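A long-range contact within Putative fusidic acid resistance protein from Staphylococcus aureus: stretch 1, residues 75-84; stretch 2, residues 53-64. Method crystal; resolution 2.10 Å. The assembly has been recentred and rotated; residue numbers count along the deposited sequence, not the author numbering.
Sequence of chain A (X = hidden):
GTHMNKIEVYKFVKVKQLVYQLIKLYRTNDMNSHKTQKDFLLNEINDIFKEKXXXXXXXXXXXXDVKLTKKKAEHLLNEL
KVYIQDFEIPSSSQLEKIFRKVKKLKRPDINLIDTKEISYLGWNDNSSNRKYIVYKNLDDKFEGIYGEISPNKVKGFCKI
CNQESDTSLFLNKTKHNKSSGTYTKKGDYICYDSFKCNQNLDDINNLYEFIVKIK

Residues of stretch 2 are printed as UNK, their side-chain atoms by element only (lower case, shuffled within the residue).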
# COMPACT_ATOMS: atom_id res chain seq x y z
N HIS A 75 14.50 12.17 -4.61
CA HIS A 75 14.13 13.58 -4.58
C HIS A 75 12.95 13.86 -5.50
O HIS A 75 11.96 14.47 -5.08
CB HIS A 75 15.33 14.45 -5.00
CG HIS A 75 14.99 15.90 -5.20
ND1 HIS A 75 14.67 16.74 -4.16
CD2 HIS A 75 14.92 16.65 -6.33
CE1 HIS A 75 14.42 17.94 -4.63
NE2 HIS A 75 14.57 17.92 -5.95
N LEU A 76 13.05 13.41 -6.75
CA LEU A 76 11.99 13.60 -7.73
C LEU A 76 10.70 12.89 -7.29
O LEU A 76 9.61 13.44 -7.43
CB LEU A 76 12.43 13.10 -9.11
CG LEU A 76 13.61 13.82 -9.79
CD1 LEU A 76 14.13 13.01 -10.97
CD2 LEU A 76 13.22 15.23 -10.23
N LEU A 77 10.84 11.68 -6.74
CA LEU A 77 9.69 10.94 -6.18
C LEU A 77 9.07 11.70 -5.01
O LEU A 77 7.86 11.81 -4.93
CB LEU A 77 10.08 9.53 -5.73
CG LEU A 77 10.25 8.45 -6.80
CD1 LEU A 77 10.72 7.14 -6.18
CD2 LEU A 77 8.96 8.23 -7.60
N ASN A 78 9.91 12.20 -4.10
CA ASN A 78 9.43 13.02 -2.97
C ASN A 78 8.70 14.28 -3.44
O ASN A 78 7.77 14.75 -2.78
CB ASN A 78 10.59 13.41 -2.04
CG ASN A 78 11.09 12.24 -1.20
OD1 ASN A 78 10.68 11.09 -1.40
ND2 ASN A 78 11.98 12.53 -0.27
N GLU A 79 9.12 14.83 -4.57
CA GLU A 79 8.43 15.96 -5.20
C GLU A 79 7.06 15.54 -5.73
O GLU A 79 6.16 16.37 -5.84
CB GLU A 79 9.27 16.55 -6.33
CG GLU A 79 10.45 17.39 -5.87
CD GLU A 79 11.25 17.97 -7.02
OE1 GLU A 79 11.54 17.23 -7.99
OE2 GLU A 79 11.59 19.17 -6.96
N LEU A 80 6.92 14.26 -6.08
CA LEU A 80 5.63 13.70 -6.49
C LEU A 80 4.67 13.51 -5.31
O LEU A 80 3.46 13.53 -5.50
CB LEU A 80 5.81 12.36 -7.22
CG LEU A 80 6.45 12.37 -8.60
CD1 LEU A 80 6.65 10.95 -9.09
CD2 LEU A 80 5.59 13.16 -9.58
N LYS A 81 5.20 13.34 -4.10
CA LYS A 81 4.36 13.06 -2.92
C LYS A 81 3.22 14.07 -2.76
O LYS A 81 2.20 13.77 -2.14
CB LYS A 81 5.18 12.98 -1.63
CG LYS A 81 5.96 11.67 -1.50
CD LYS A 81 6.66 11.53 -0.16
CE LYS A 81 7.49 10.25 -0.12
NZ LYS A 81 8.15 10.01 1.19
N VAL A 82 3.42 15.25 -3.34
CA VAL A 82 2.42 16.32 -3.32
C VAL A 82 1.14 15.93 -4.06
O VAL A 82 0.06 16.40 -3.73
CB VAL A 82 2.99 17.63 -3.93
CG1 VAL A 82 4.24 18.09 -3.17
CG2 VAL A 82 3.29 17.46 -5.41
N TYR A 83 1.27 15.05 -5.06
CA TYR A 83 0.11 14.60 -5.84
C TYR A 83 -0.62 13.39 -5.23
O TYR A 83 -1.56 12.88 -5.83
CB TYR A 83 0.52 14.26 -7.29
CG TYR A 83 1.11 15.42 -8.09
CD1 TYR A 83 0.70 16.73 -7.89
CD2 TYR A 83 2.06 15.18 -9.09
CE1 TYR A 83 1.23 17.78 -8.64
CE2 TYR A 83 2.60 16.23 -9.84
CZ TYR A 83 2.18 17.52 -9.61
OH TYR A 83 2.71 18.56 -10.35
N ILE A 84 -0.20 12.94 -4.04
CA ILE A 84 -0.82 11.77 -3.40
C ILE A 84 -2.09 12.14 -2.64
O ILE A 84 -2.06 13.00 -1.75
CB ILE A 84 0.13 11.09 -2.38
CG1 ILE A 84 1.42 10.62 -3.05
CG2 ILE A 84 -0.56 9.92 -1.71
CD1 ILE A 84 2.45 10.04 -2.07
N UNK A 53 -5.32 12.94 -15.26
CA UNK A 53 -5.06 14.23 -15.91
C UNK A 53 -3.96 15.08 -15.26
O UNK A 53 -4.04 16.31 -15.26
c UNK A 53 -6.36 15.05 -16.00
o UNK A 53 -7.29 14.01 -17.92
c UNK A 53 -7.47 14.32 -16.73
o UNK A 53 -8.52 14.05 -16.10
N UNK A 54 -2.94 14.44 -14.71
CA UNK A 54 -1.81 15.16 -14.11
C UNK A 54 -0.67 15.20 -15.11
O UNK A 54 -0.37 14.20 -15.76
c UNK A 54 -2.44 14.32 -11.80
c UNK A 54 -0.16 15.30 -12.20
c UNK A 54 -2.02 13.56 -10.54
c UNK A 54 -1.30 14.48 -12.81
N UNK A 55 -0.05 16.37 -15.25
CA UNK A 55 1.06 16.54 -16.18
C UNK A 55 2.32 16.00 -15.52
O UNK A 55 2.83 16.58 -14.56
c UNK A 55 1.23 18.01 -16.58
c UNK A 55 2.17 18.19 -17.76
o UNK A 55 3.12 17.39 -17.91
o UNK A 55 1.96 19.14 -18.55
N UNK A 56 2.79 14.87 -16.05
CA UNK A 56 4.02 14.23 -15.58
C UNK A 56 5.07 14.22 -16.70
O UNK A 56 6.16 13.67 -16.51
c UNK A 56 4.75 12.35 -14.01
c UNK A 56 3.71 12.80 -15.05
c UNK A 56 4.85 13.25 -12.78
c UNK A 56 3.62 11.79 -16.18
N UNK A 57 4.76 14.83 -17.84
CA UNK A 57 5.73 15.00 -18.93
C UNK A 57 6.72 16.07 -18.50
O UNK A 57 6.53 17.26 -18.76
o UNK A 57 4.25 16.55 -20.11
c UNK A 57 5.03 15.37 -20.25
N UNK A 58 7.77 15.62 -17.82
CA UNK A 58 8.60 16.47 -16.97
C UNK A 58 9.41 15.54 -16.07
O UNK A 58 10.63 15.46 -16.20
c UNK A 58 7.71 17.40 -16.12
o UNK A 58 7.60 17.85 -13.80
o UNK A 58 9.57 18.04 -14.75
c UNK A 58 8.35 17.79 -14.80
N UNK A 59 8.70 14.85 -15.17
CA UNK A 59 9.29 13.81 -14.34
C UNK A 59 9.75 12.69 -15.27
O UNK A 59 10.85 12.15 -15.09
c UNK A 59 9.72 12.21 -11.57
c UNK A 59 8.71 12.10 -12.52
c UNK A 59 8.27 13.31 -13.32
c UNK A 59 8.49 9.76 -11.98
c UNK A 59 8.10 10.87 -12.72
c UNK A 59 9.50 9.87 -11.04
c UNK A 59 10.12 11.09 -10.84
N UNK A 60 8.92 12.38 -16.26
CA UNK A 60 9.26 11.38 -17.28
C UNK A 60 10.57 11.74 -17.96
O UNK A 60 11.46 10.89 -18.08
c UNK A 60 7.11 9.10 -17.33
c UNK A 60 8.14 11.23 -18.35
c UNK A 60 6.90 10.55 -17.77
c UNK A 60 8.64 10.45 -19.56
N UNK A 61 10.69 12.99 -18.40
CA UNK A 61 11.93 13.47 -19.03
C UNK A 61 13.10 13.36 -18.06
O UNK A 61 14.16 12.85 -18.41
c UNK A 61 13.16 15.57 -19.79
c UNK A 61 11.79 14.94 -19.52
o UNK A 61 11.02 14.96 -20.74
N UNK A 62 12.89 13.82 -16.83
CA UNK A 62 13.91 13.75 -15.79
C UNK A 62 14.44 12.34 -15.52
O UNK A 62 15.66 12.16 -15.40
c UNK A 62 13.38 14.36 -14.49
o UNK A 62 14.44 14.58 -13.59
N UNK A 63 13.55 11.34 -15.43
CA UNK A 63 13.95 9.95 -15.14
C UNK A 63 14.49 9.17 -16.36
O UNK A 63 15.16 8.15 -16.20
c UNK A 63 12.36 9.72 -13.15
c UNK A 63 10.41 8.28 -14.76
c UNK A 63 11.61 8.93 -15.42
c UNK A 63 12.81 9.10 -14.48
N UNK A 64 14.19 9.65 -17.56
CA UNK A 64 14.70 9.03 -18.78
C UNK A 64 16.18 9.39 -18.97
O UNK A 64 16.55 10.10 -19.90
c UNK A 64 13.87 9.49 -19.99
c UNK A 64 14.14 8.68 -21.24
o UNK A 64 15.07 7.85 -21.23
o UNK A 64 13.42 8.87 -22.23

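Position 53 has four side-chain atoms, two carbons with two oxygens on the second, and it lies out of reach of stretch 1; the carboxylate makes it Asp53. Position 54 has four carbons, forked at the first, with one arm two carbons long and the short-arm carbon over the Tyr83 ring, which is the signature of Ile54. Its short arm, CG2, lies 3.7 Å from Tyr83 CE2 and 4.0 Å from the centroid of the Tyr83 ring, 21° off the normal, so the methyl sits over a ring face in a CH-pi contact.

Position 55 again shows two carbons, the second carrying two oxygens, and makes no contact with stretch 1: Asp55. Position 56 repeats the forked four-carbon pattern, with the end of the long arm against Leu80, and is Ile56. Its CB points sideways, but chi1 t and chi2 p bring the long arm round, so that Ile56 CD1 reaches Leu80 CD2 at 3.3 Å.

Position 57 has one carbon followed by one oxygen and is out of reach of stretch 1, hence Ser57. It is exposed and bonds within its own stretch: Ser57 OG donates to Asp55 OD1 at 2.6 Å, while Ser57 N reaches Asp55 OD1 at 3.0 Å in a weak bond with an angle of 128°. Position 58, two carbons ending in two oxygens with no contact to stretch 1, is Asp58; it occupies the N-cap position, yet its side chain makes no capping bond.

Position 59 has one carbon leading to a ring of six carbons with no oxygen attached, packed against Leu76, Leu77 and Leu80, which identifies Phe59. Leu80 CD1 lies 3.6 Å from the Phe59 ring centroid, 14° off the normal, over one face. Leu76 CB approaches the edge, 3.5 Å from Phe59 CE1, and Leu77 CD2 comes within 3.8 Å of Phe59 CZ.

Position 60, four carbons forked at the first, one arm two carbons long, and out of reach of stretch 1, is Ile60. Position 61 has one carbon bearing an oxygen and a carbon, also remote, so it is Thr61. Position 62, one carbon then one oxygen, the oxygen near Leu76 CD1, is Ser62; Ser62 OG is 3.1 Å from Leu76 CD1, a close contact without a hydrogen bond. Position 63, another forked four-carbon chain, its short arm near Leu76 CD1, is Ile63, with Ile63 CG2 4.3 Å from Leu76 CD1. Position 64 has two carbons, the second carrying two oxygens, and is out of reach of stretch 1; it is Asp64, the first residue after helix 59-63 to leave helical phi/psi.

The contact buries 390 Å², both sides summed, without a hydrogen bond across it. Helices 75-80 and 59-63 run nearly antiparallel, at 168°, with axes 11.2 Å apart at closest approach. Side chains fill that separation: Phe59 packs against Leu76, Leu77 and Leu80, while the preceding loop extends the apolar contact through Ile56 and Ile54 to Leu80 and Tyr83.

Stretch 2 (53-64) DIDISDFITSID
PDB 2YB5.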